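Local coordinates for QdtA (PDB 4ZU5), which belongs to the WxcM-like family of the cupin clan, folds largely into antiparallel beta sheets and has thymidine bound in a pocket, at residues H51-L56 and T119-N124; L71-E76 and P93-E98. All coordinates share one frame; numbering follows the deposited sequence.

How the contacts relate
Contacts 1 and 2 show how one antiparallel sheet can be assembled from nested long-range pairings. Along the chain the segments come in the order 51-56, 71-76, 93-98 and 119-124, so contact 2 lies inside the loop closed by contact 1. Across the sheet the strands run 76-82, 67-73, 96-100, 47-53 and 121-122. Contact 2 joins the second and third of these, contact 1 the fourth and fifth. Their centres are about 11 Å apart, and the junction between them is direct, with H53 O probably hydrogen-bonded to L94 N at 2.7 Å. A continuous backbone network thus links the inner strands to the edge carrying Y121 of the thymidine pocket.

Contact 1: residues H51-L56 and T119-N124; sequences HSHKKL and TDYIRN. Unlike the reference sequence in segment 51-56: S52 (reference Ala).
S52 and I122 exchange backbone hydrogen bonds in both directions, S52 N to I122 O (3.0 Å) and I122 N to S52 O, forming an antiparallel hydrogen-bonded pair. Just beyond this short strand pairing, a single carboxylate takes over as acceptor. In D120, chi1 (-176°) sets CG anti to the backbone N; the carboxylate lies beside the loop that follows H53. There OD1 accepts two backbone N-H groups, from K54 N at 2.8 Å and from K55 N at 3.0 Å, both on its syn side and somewhat out of the carboxylate plane. OD2 receives weaker bonds from K55 N and L56 N. One side chain thus receives the N-H groups of K54 and K55, with L56 N adding only a weak bond, and its negative charge should be favoured by these amides of the loop.

The backbone of D120 is used as well: H53 ND1 donates to D120 O (3.0 Å), approaching from above the carbonyl plane. The bond is bent and its acceptor is tilted from the imidazole plane, yet it favours this rotation of the ring. H53 also presents its edge to the face of Y121, an edge-to-face pair with planes at 76°, in which H53 CE1 sits 3.5 Å from Y121 CD1. Y121 in turn places CE2 over the centre of the H51 ring, so the three rings form an aromatic cluster beside the thymidine pocket, to which Y121 belongs. Among I122's neighbours is the bent K54 chain, which crosses it at about a right angle, K54 CD lying 3.7 Å from I122 CG1.

Within the fold, strand 47-53 is flanked by the short edge strand 121-122 and by strand 96-100, whose R97 touches both histidines. Helix 125-136 packs against S52, K54 and I122 through F127 and Y128.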
ATOM      1  N   HIS A  51     -20.585  -1.436   1.107  1.00 36.65           N
ATOM      2  CA  HIS A  51     -20.464  -2.178   2.356  1.00 37.04           C
ATOM      3  C   HIS A  51     -20.055  -1.282   3.500  1.00 36.30           C
ATOM      4  O   HIS A  51     -19.759  -0.098   3.313  1.00 35.07           O
ATOM      5  CB  HIS A  51     -19.494  -3.370   2.183  1.00 38.39           C
ATOM      6  CG  HIS A  51     -18.056  -2.971   2.073  1.00 42.99           C
ATOM      7  ND1 HIS A  51     -17.446  -2.706   0.867  1.00 46.70           N
ATOM      8  CD2 HIS A  51     -17.123  -2.735   3.026  1.00 42.94           C
ATOM      9  CE1 HIS A  51     -16.199  -2.321   1.078  1.00 44.51           C
ATOM     10  NE2 HIS A  51     -15.984  -2.319   2.379  1.00 50.90           N
ATOM     11  N   SER A  52     -20.193  -1.830   4.696  1.00 35.05           N
ATOM     12  CA  SER A  52     -19.700  -1.229   5.900  1.00 36.14           C
ATOM     13  C   SER A  52     -19.092  -2.298   6.829  1.00 39.25           C
ATOM     14  O   SER A  52     -18.997  -3.486   6.476  1.00 40.55           O
ATOM     15  CB  SER A  52     -20.830  -0.498   6.610  1.00 34.52           C
ATOM     16  OG  SER A  52     -20.346   0.241   7.737  1.00 35.39           O
ATOM     17  N   HIS A  53     -18.661  -1.874   8.015  1.00 38.30           N
ATOM     18  CA  HIS A  53     -18.170  -2.801   9.039  1.00 39.70           C
ATOM     19  C   HIS A  53     -18.553  -2.361  10.403  1.00 36.74           C
ATOM     20  O   HIS A  53     -18.710  -1.163  10.628  1.00 39.12           O
ATOM     21  CB  HIS A  53     -16.655  -2.784   9.042  1.00 43.66           C
ATOM     22  CG  HIS A  53     -16.073  -3.137   7.732  1.00 40.95           C
ATOM     23  ND1 HIS A  53     -15.823  -4.439   7.372  1.00 47.72           N
ATOM     24  CD2 HIS A  53     -15.762  -2.376   6.658  1.00 44.55           C
ATOM     25  CE1 HIS A  53     -15.307  -4.465   6.154  1.00 47.65           C
ATOM     26  NE2 HIS A  53     -15.258  -3.225   5.700  1.00 44.50           N
ATOM     27  N   LYS A  54     -18.576  -3.296  11.335  1.00 39.41           N
ATOM     28  CA  LYS A  54     -18.803  -2.933  12.743  1.00 43.53           C
ATOM     29  C   LYS A  54     -17.516  -2.668  13.536  1.00 43.34           C
ATOM     30  O   LYS A  54     -17.512  -1.889  14.483  1.00 48.13           O
ATOM     31  CB  LYS A  54     -19.598  -4.009  13.498  1.00 51.67           C
ATOM     32  CG  LYS A  54     -20.912  -4.481  12.873  1.00 62.00           C
ATOM     33  CD  LYS A  54     -20.771  -5.731  11.975  1.00 66.29           C
ATOM     34  CE  LYS A  54     -21.054  -7.074  12.655  1.00 68.57           C
ATOM     35  NZ  LYS A  54     -22.523  -7.336  12.755  1.00 74.10           N
ATOM     36  N   LYS A  55     -16.426  -3.348  13.215  1.00 38.92           N
ATOM     37  CA  LYS A  55     -15.252  -3.297  14.109  1.00 38.02           C
ATOM     38  C   LYS A  55     -13.945  -2.842  13.410  1.00 33.27           C
ATOM     39  O   LYS A  55     -12.957  -2.541  14.049  1.00 39.65           O
ATOM     40  CB  LYS A  55     -15.037  -4.693  14.714  1.00 43.17           C
ATOM     41  CG  LYS A  55     -16.039  -4.981  15.836  1.00 51.62           C
ATOM     42  CD  LYS A  55     -16.375  -6.447  16.059  1.00 57.26           C
ATOM     43  CE  LYS A  55     -15.251  -7.375  15.620  1.00 64.53           C
ATOM     44  NZ  LYS A  55     -15.424  -8.746  16.191  1.00 68.93           N
ATOM     45  N   LEU A  56     -13.934  -2.874  12.105  1.00 31.53           N
ATOM     46  CA  LEU A  56     -12.769  -2.600  11.299  1.00 32.54           C
ATOM     47  C   LEU A  56     -12.504  -1.090  11.165  1.00 36.23           C
ATOM     48  O   LEU A  56     -13.425  -0.304  10.991  1.00 33.34           O
ATOM     49  CB  LEU A  56     -13.005  -3.208   9.925  1.00 32.93           C
ATOM     50  CG  LEU A  56     -11.840  -3.137   8.947  1.00 33.39           C
ATOM     51  CD1 LEU A  56     -10.668  -3.949   9.495  1.00 31.21           C
ATOM     52  CD2 LEU A  56     -12.189  -3.626   7.556  1.00 35.99           C
ATOM     53  N   THR A 119     -17.742 -12.113   8.722  1.00 47.37           N
ATOM     54  CA  THR A 119     -18.758 -11.701   9.681  1.00 48.12           C
ATOM     55  C   THR A 119     -18.765 -10.223  10.056  1.00 48.71           C
ATOM     56  O   THR A 119     -19.628  -9.803  10.811  1.00 45.92           O
ATOM     57  CB  THR A 119     -18.713 -12.506  10.999  1.00 45.70           C
ATOM     58  OG1 THR A 119     -17.734 -11.989  11.912  1.00 46.48           O
ATOM     59  CG2 THR A 119     -18.470 -14.000  10.749  1.00 49.95           C
ATOM     60  N   ASP A 120     -17.771  -9.439   9.644  1.00 45.34           N
ATOM     61  CA  ASP A 120     -17.783  -8.025  10.003  1.00 42.74           C
ATOM     62  C   ASP A 120     -18.000  -7.219   8.754  1.00 43.96           C
ATOM     63  O   ASP A 120     -17.928  -6.006   8.796  1.00 43.65           O
ATOM     64  CB  ASP A 120     -16.456  -7.633  10.685  1.00 46.54           C
ATOM     65  CG  ASP A 120     -16.447  -6.198  11.180  1.00 46.50           C
ATOM     66  OD1 ASP A 120     -17.446  -5.780  11.813  1.00 45.02           O
ATOM     67  OD2 ASP A 120     -15.480  -5.467  10.863  1.00 42.34           O
ATOM     68  N   TYR A 121     -18.213  -7.900   7.632  1.00 41.90           N
ATOM     69  CA  TYR A 121     -18.410  -7.228   6.360  1.00 46.97           C
ATOM     70  C   TYR A 121     -19.908  -7.104   6.247  1.00 46.98           C
ATOM     71  O   TYR A 121     -20.546  -8.100   5.985  1.00 50.01           O
ATOM     72  CB  TYR A 121     -17.912  -8.100   5.202  1.00 49.33           C
ATOM     73  CG  TYR A 121     -16.855  -7.489   4.333  1.00 59.85           C
ATOM     74  CD1 TYR A 121     -15.502  -7.634   4.669  1.00 70.83           C
ATOM     75  CD2 TYR A 121     -17.180  -6.795   3.171  1.00 63.26           C
ATOM     76  CE1 TYR A 121     -14.494  -7.084   3.890  1.00 79.43           C
ATOM     77  CE2 TYR A 121     -16.179  -6.249   2.364  1.00 73.00           C
ATOM     78  CZ  TYR A 121     -14.829  -6.398   2.725  1.00 83.35           C
ATOM     79  OH  TYR A 121     -13.788  -5.891   1.950  1.00 87.74           O
ATOM     80  N   ILE A 122     -20.478  -5.939   6.539  1.00 46.12           N
ATOM     81  CA  ILE A 122     -21.908  -5.728   6.381  1.00 44.30           C
ATOM     82  C   ILE A 122     -22.213  -5.413   4.923  1.00 42.26           C
ATOM     83  O   ILE A 122     -21.842  -4.352   4.407  1.00 43.98           O
ATOM     84  CB  ILE A 122     -22.426  -4.554   7.198  1.00 45.08           C
ATOM     85  CG1 ILE A 122     -22.143  -4.752   8.689  1.00 48.38           C
ATOM     86  CG2 ILE A 122     -23.921  -4.404   6.968  1.00 46.50           C
ATOM     87  CD1 ILE A 122     -22.471  -3.518   9.506  1.00 50.81           C
ATOM     88  N   ARG A 123     -22.896  -6.330   4.247  1.00 43.51           N
ATOM     89  CA  ARG A 123     -23.243  -6.124   2.842  1.00 44.15           C
ATOM     90  C   ARG A 123     -24.733  -5.828   2.631  1.00 41.30           C
ATOM     91  O   ARG A 123     -25.133  -5.364   1.592  1.00 37.50           O
ATOM     92  CB  ARG A 123     -22.856  -7.349   2.025  1.00 50.57           C
ATOM     93  CG  ARG A 123     -21.372  -7.379   1.723  1.00 59.52           C
ATOM     94  CD  ARG A 123     -20.868  -8.777   1.377  1.00 66.51           C
ATOM     95  NE  ARG A 123     -19.406  -8.797   1.350  1.00 75.06           N
ATOM     96  CZ  ARG A 123     -18.664  -8.054   0.527  1.00 80.93           C
ATOM     97  NH1 ARG A 123     -19.227  -7.245  -0.372  1.00 85.96           N
ATOM     98  NH2 ARG A 123     -17.343  -8.117   0.600  1.00 82.15           N
ATOM     99  N   ASN A 124     -25.546  -6.107   3.628  1.00 44.96           N
ATOM    100  CA  ASN A 124     -26.970  -5.838   3.511  1.00 42.29           C
ATOM    101  C   ASN A 124     -27.270  -4.419   3.907  1.00 37.20           C
ATOM    102  O   ASN A 124     -27.114  -4.029   5.056  1.00 36.74           O
ATOM    103  CB  ASN A 124     -27.764  -6.797   4.384  1.00 46.20           C
ATOM    104  CG  ASN A 124     -29.252  -6.666   4.156  1.00 43.57           C
ATOM    105  OD1 ASN A 124     -29.860  -5.678   4.519  1.00 49.05           O
ATOM    106  ND2 ASN A 124     -29.833  -7.655   3.513  1.00 49.61           N
TER

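Contact 2: residues L71-E76 and P93-E98; sequences LKIPDE and PLVWRE. Unlike the reference sequence in segment 93-98: L94 (reference Phe), V95 (reference Leu).
The carbonyl oxygen of V95, whose side chain meets L71 and I73 across the contact, is gripped by several groups. R97 NH2 donates to V95 O at 2.9 Å, nearly in the plane of its own guanidinium, while R97 NE and the hydroxyl of S52 add weaker bonds. The setting is the antiparallel sheet of a cupin-clan fold, in which strands 67-73 and 96-100 are neighbours. K72 and W96 form the hydrogen-bonded pair, with K72 N to W96 O and W96 N to K72 O each 2.9 Å long and both donors in the carbonyl planes. L71 and R97 make the adjoining non-hydrogen-bonded pair.

On the face bearing L71 and R97, L71 CD2 reaches R97 CB at 4.0 Å and also touches V95 CG1. The R97 chain is bent at chi2 and chi3, and its end leads away from L71; its guanidinium is held by V95 O and, through NH1, by Q58. At the end of strand 67-73, beyond the K72-W96 pair, I73 CG2 lies 4.1 Å from V95 CG2, just before the type II turn from I73 to E76 sends the chain into strand 76-82.

On the other face, K72 and W96 lie side by side and point the same way, with K72 CD 3.9 Å from W96 CD1. Y125 of helix 125-136 meets the indole edge-to-face and also touches K72. Within its own strand, W96 NE1 donates to E98 OE2 (2.9 Å) in the indole plane, reaching the oxygen on its anti side, while E98 OE1 forms a salt bridge with R70 NH1.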
ATOM      1  N   LEU A  71     -19.405   8.373   0.980  1.00 33.09           N
ATOM      2  CA  LEU A  71     -19.541   7.965   2.346  1.00 33.65           C
ATOM      3  C   LEU A  71     -20.949   8.299   2.801  1.00 35.33           C
ATOM      4  O   LEU A  71     -21.450   9.402   2.564  1.00 37.21           O
ATOM      5  CB  LEU A  71     -18.571   8.728   3.255  1.00 36.62           C
ATOM      6  CG  LEU A  71     -17.129   8.673   2.759  1.00 39.11           C
ATOM      7  CD1 LEU A  71     -16.296   9.797   3.365  1.00 45.10           C
ATOM      8  CD2 LEU A  71     -16.583   7.323   3.119  1.00 37.16           C
ATOM      9  N   LYS A  72     -21.551   7.371   3.522  1.00 35.60           N
ATOM     10  CA  LYS A  72     -22.831   7.691   4.100  1.00 40.73           C
ATOM     11  C   LYS A  72     -23.155   7.007   5.405  1.00 36.43           C
ATOM     12  O   LYS A  72     -22.745   5.886   5.692  1.00 33.63           O
ATOM     13  CB  LYS A  72     -23.907   7.487   3.034  1.00 49.30           C
ATOM     14  CG  LYS A  72     -24.895   6.373   3.240  1.00 56.76           C
ATOM     15  CD  LYS A  72     -25.385   5.968   1.859  1.00 69.45           C
ATOM     16  CE  LYS A  72     -26.788   6.485   1.572  1.00 75.63           C
ATOM     17  NZ  LYS A  72     -27.157   5.905   0.252  1.00 85.42           N
ATOM     18  N   ILE A  73     -23.892   7.740   6.228  1.00 35.68           N
ATOM     19  CA  ILE A  73     -24.482   7.218   7.415  1.00 34.64           C
ATOM     20  C   ILE A  73     -25.927   7.724   7.320  1.00 39.31           C
ATOM     21  O   ILE A  73     -26.253   8.538   6.451  1.00 36.49           O
ATOM     22  CB  ILE A  73     -23.787   7.777   8.682  1.00 32.19           C
ATOM     23  CG1 ILE A  73     -23.882   9.311   8.785  1.00 32.08           C
ATOM     24  CG2 ILE A  73     -22.310   7.433   8.637  1.00 33.02           C
ATOM     25  CD1 ILE A  73     -23.246   9.907  10.039  1.00 33.94           C
ATOM     26  N   PRO A  74     -26.752   7.337   8.277  1.00 41.65           N
ATOM     27  CA  PRO A  74     -28.140   7.761   8.148  1.00 46.59           C
ATOM     28  C   PRO A  74     -28.256   9.282   8.079  1.00 46.35           C
ATOM     29  O   PRO A  74     -27.610  10.010   8.845  1.00 48.79           O
ATOM     30  CB  PRO A  74     -28.786   7.171   9.399  1.00 44.78           C
ATOM     31  CG  PRO A  74     -27.978   5.941   9.647  1.00 42.84           C
ATOM     32  CD  PRO A  74     -26.569   6.401   9.392  1.00 40.36           C
ATOM     33  N   ASP A  75     -28.992   9.739   7.069  1.00 49.15           N
ATOM     34  CA  ASP A  75     -29.328  11.142   6.910  1.00 49.95           C
ATOM     35  C   ASP A  75     -28.144  11.946   6.417  1.00 48.83           C
ATOM     36  O   ASP A  75     -28.280  13.132   6.206  1.00 48.29           O
ATOM     37  CB  ASP A  75     -29.831  11.740   8.235  1.00 55.13           C
ATOM     38  CG  ASP A  75     -31.166  11.131   8.703  1.00 63.26           C
ATOM     39  OD1 ASP A  75     -31.964  10.707   7.839  1.00 55.57           O
ATOM     40  OD2 ASP A  75     -31.423  11.091   9.934  1.00 59.67           O
ATOM     41  N   GLU A  76     -26.974  11.341   6.216  1.00 44.72           N
ATOM     42  CA  GLU A  76     -25.862  12.152   5.775  1.00 45.20           C
ATOM     43  C   GLU A  76     -25.075  11.485   4.673  1.00 44.49           C
ATOM     44  O   GLU A  76     -24.849  10.291   4.718  1.00 43.73           O
ATOM     45  CB  GLU A  76     -24.974  12.459   6.973  1.00 52.82           C
ATOM     46  CG  GLU A  76     -23.989  13.594   6.744  1.00 62.86           C
ATOM     47  CD  GLU A  76     -24.683  14.935   6.574  1.00 68.51           C
ATOM     48  OE1 GLU A  76     -24.568  15.532   5.473  1.00 62.47           O
ATOM     49  OE2 GLU A  76     -25.371  15.347   7.535  1.00 74.56           O
ATOM     50  N   PRO A  93     -15.979   2.535  12.078  1.00 38.98           N
ATOM     51  CA  PRO A  93     -17.113   1.616  12.066  1.00 38.98           C
ATOM     52  C   PRO A  93     -18.414   2.301  11.672  1.00 32.63           C
ATOM     53  O   PRO A  93     -18.628   3.501  11.953  1.00 31.47           O
ATOM     54  CB  PRO A  93     -17.186   1.159  13.515  1.00 42.03           C
ATOM     55  CG  PRO A  93     -15.744   1.077  13.878  1.00 42.98           C
ATOM     56  CD  PRO A  93     -15.213   2.388  13.330  1.00 43.62           C
ATOM     57  N   LEU A  94     -19.173   1.533  10.908  1.00 33.30           N
ATOM     58  CA  LEU A  94     -20.547   1.834  10.588  1.00 34.07           C
ATOM     59  C   LEU A  94     -20.704   3.022   9.694  1.00 35.59           C
ATOM     60  O   LEU A  94     -21.712   3.742   9.738  1.00 30.74           O
ATOM     61  CB  LEU A  94     -21.341   2.056  11.857  1.00 33.54           C
ATOM     62  CG  LEU A  94     -21.580   0.748  12.614  1.00 36.04           C
ATOM     63  CD1 LEU A  94     -22.360   1.089  13.860  1.00 39.95           C
ATOM     64  CD2 LEU A  94     -22.271  -0.357  11.834  1.00 41.45           C
ATOM     65  N   VAL A  95     -19.755   3.160   8.790  1.00 32.87           N
ATOM     66  CA  VAL A  95     -19.905   4.091   7.719  1.00 31.44           C
ATOM     67  C   VAL A  95     -20.043   3.264   6.449  1.00 33.54           C
ATOM     68  O   VAL A  95     -19.266   2.358   6.233  1.00 31.50           O
ATOM     69  CB  VAL A  95     -18.658   4.958   7.610  1.00 31.01           C
ATOM     70  CG1 VAL A  95     -18.719   5.833   6.367  1.00 31.45           C
ATOM     71  CG2 VAL A  95     -18.509   5.848   8.856  1.00 31.68           C
ATOM     72  N   TRP A  96     -21.054   3.555   5.626  1.00 31.55           N
ATOM     73  CA  TRP A  96     -21.267   2.832   4.372  1.00 32.10           C
ATOM     74  C   TRP A  96     -20.459   3.519   3.312  1.00 33.82           C
ATOM     75  O   TRP A  96     -20.458   4.758   3.187  1.00 35.30           O
ATOM     76  CB  TRP A  96     -22.783   2.851   3.997  1.00 36.01           C
ATOM     77  CG  TRP A  96     -23.188   2.140   2.720  1.00 32.68           C
ATOM     78  CD1 TRP A  96     -23.275   2.693   1.490  1.00 35.00           C
ATOM     79  CD2 TRP A  96     -23.608   0.789   2.568  1.00 32.66           C
ATOM     80  NE1 TRP A  96     -23.691   1.760   0.561  1.00 34.86           N
ATOM     81  CE2 TRP A  96     -23.918   0.587   1.202  1.00 32.58           C
ATOM     82  CE3 TRP A  96     -23.693  -0.292   3.420  1.00 34.98           C
ATOM     83  CZ2 TRP A  96     -24.317  -0.643   0.689  1.00 34.83           C
ATOM     84  CZ3 TRP A  96     -24.150  -1.495   2.924  1.00 35.31           C
ATOM     85  CH2 TRP A  96     -24.420  -1.667   1.550  1.00 35.58           C
ATOM     86  N   ARG A  97     -19.819   2.739   2.457  1.00 35.34           N
ATOM     87  CA  ARG A  97     -19.128   3.392   1.365  1.00 35.09           C
ATOM     88  C   ARG A  97     -19.234   2.717   0.020  1.00 31.52           C
ATOM     89  O   ARG A  97     -19.436   1.508  -0.075  1.00 37.09           O
ATOM     90  CB  ARG A  97     -17.675   3.689   1.714  1.00 37.48           C
ATOM     91  CG  ARG A  97     -16.701   2.588   1.405  1.00 41.66           C
ATOM     92  CD  ARG A  97     -17.106   1.337   2.145  1.00 46.15           C
ATOM     93  NE  ARG A  97     -17.263   1.502   3.593  1.00 53.24           N
ATOM     94  CZ  ARG A  97     -16.282   1.317   4.473  1.00 53.67           C
ATOM     95  NH1 ARG A  97     -15.066   1.012   4.036  1.00 56.23           N
ATOM     96  NH2 ARG A  97     -16.531   1.406   5.776  1.00 47.55           N
ATOM     97  N   GLU A  98     -19.125   3.567  -0.990  1.00 32.68           N
ATOM     98  CA  GLU A  98     -19.038   3.193  -2.415  1.00 31.93           C
ATOM     99  C   GLU A  98     -17.937   4.013  -3.073  1.00 34.94           C
ATOM    100  O   GLU A  98     -17.606   5.127  -2.656  1.00 38.45           O
ATOM    101  CB  GLU A  98     -20.398   3.478  -3.070  1.00 35.19           C
ATOM    102  CG  GLU A  98     -21.540   2.710  -2.433  1.00 34.07           C
ATOM    103  CD  GLU A  98     -22.912   3.261  -2.751  1.00 34.93           C
ATOM    104  OE1 GLU A  98     -22.970   4.138  -3.624  1.00 39.69           O
ATOM    105  OE2 GLU A  98     -23.878   2.800  -2.121  1.00 41.27           O
TER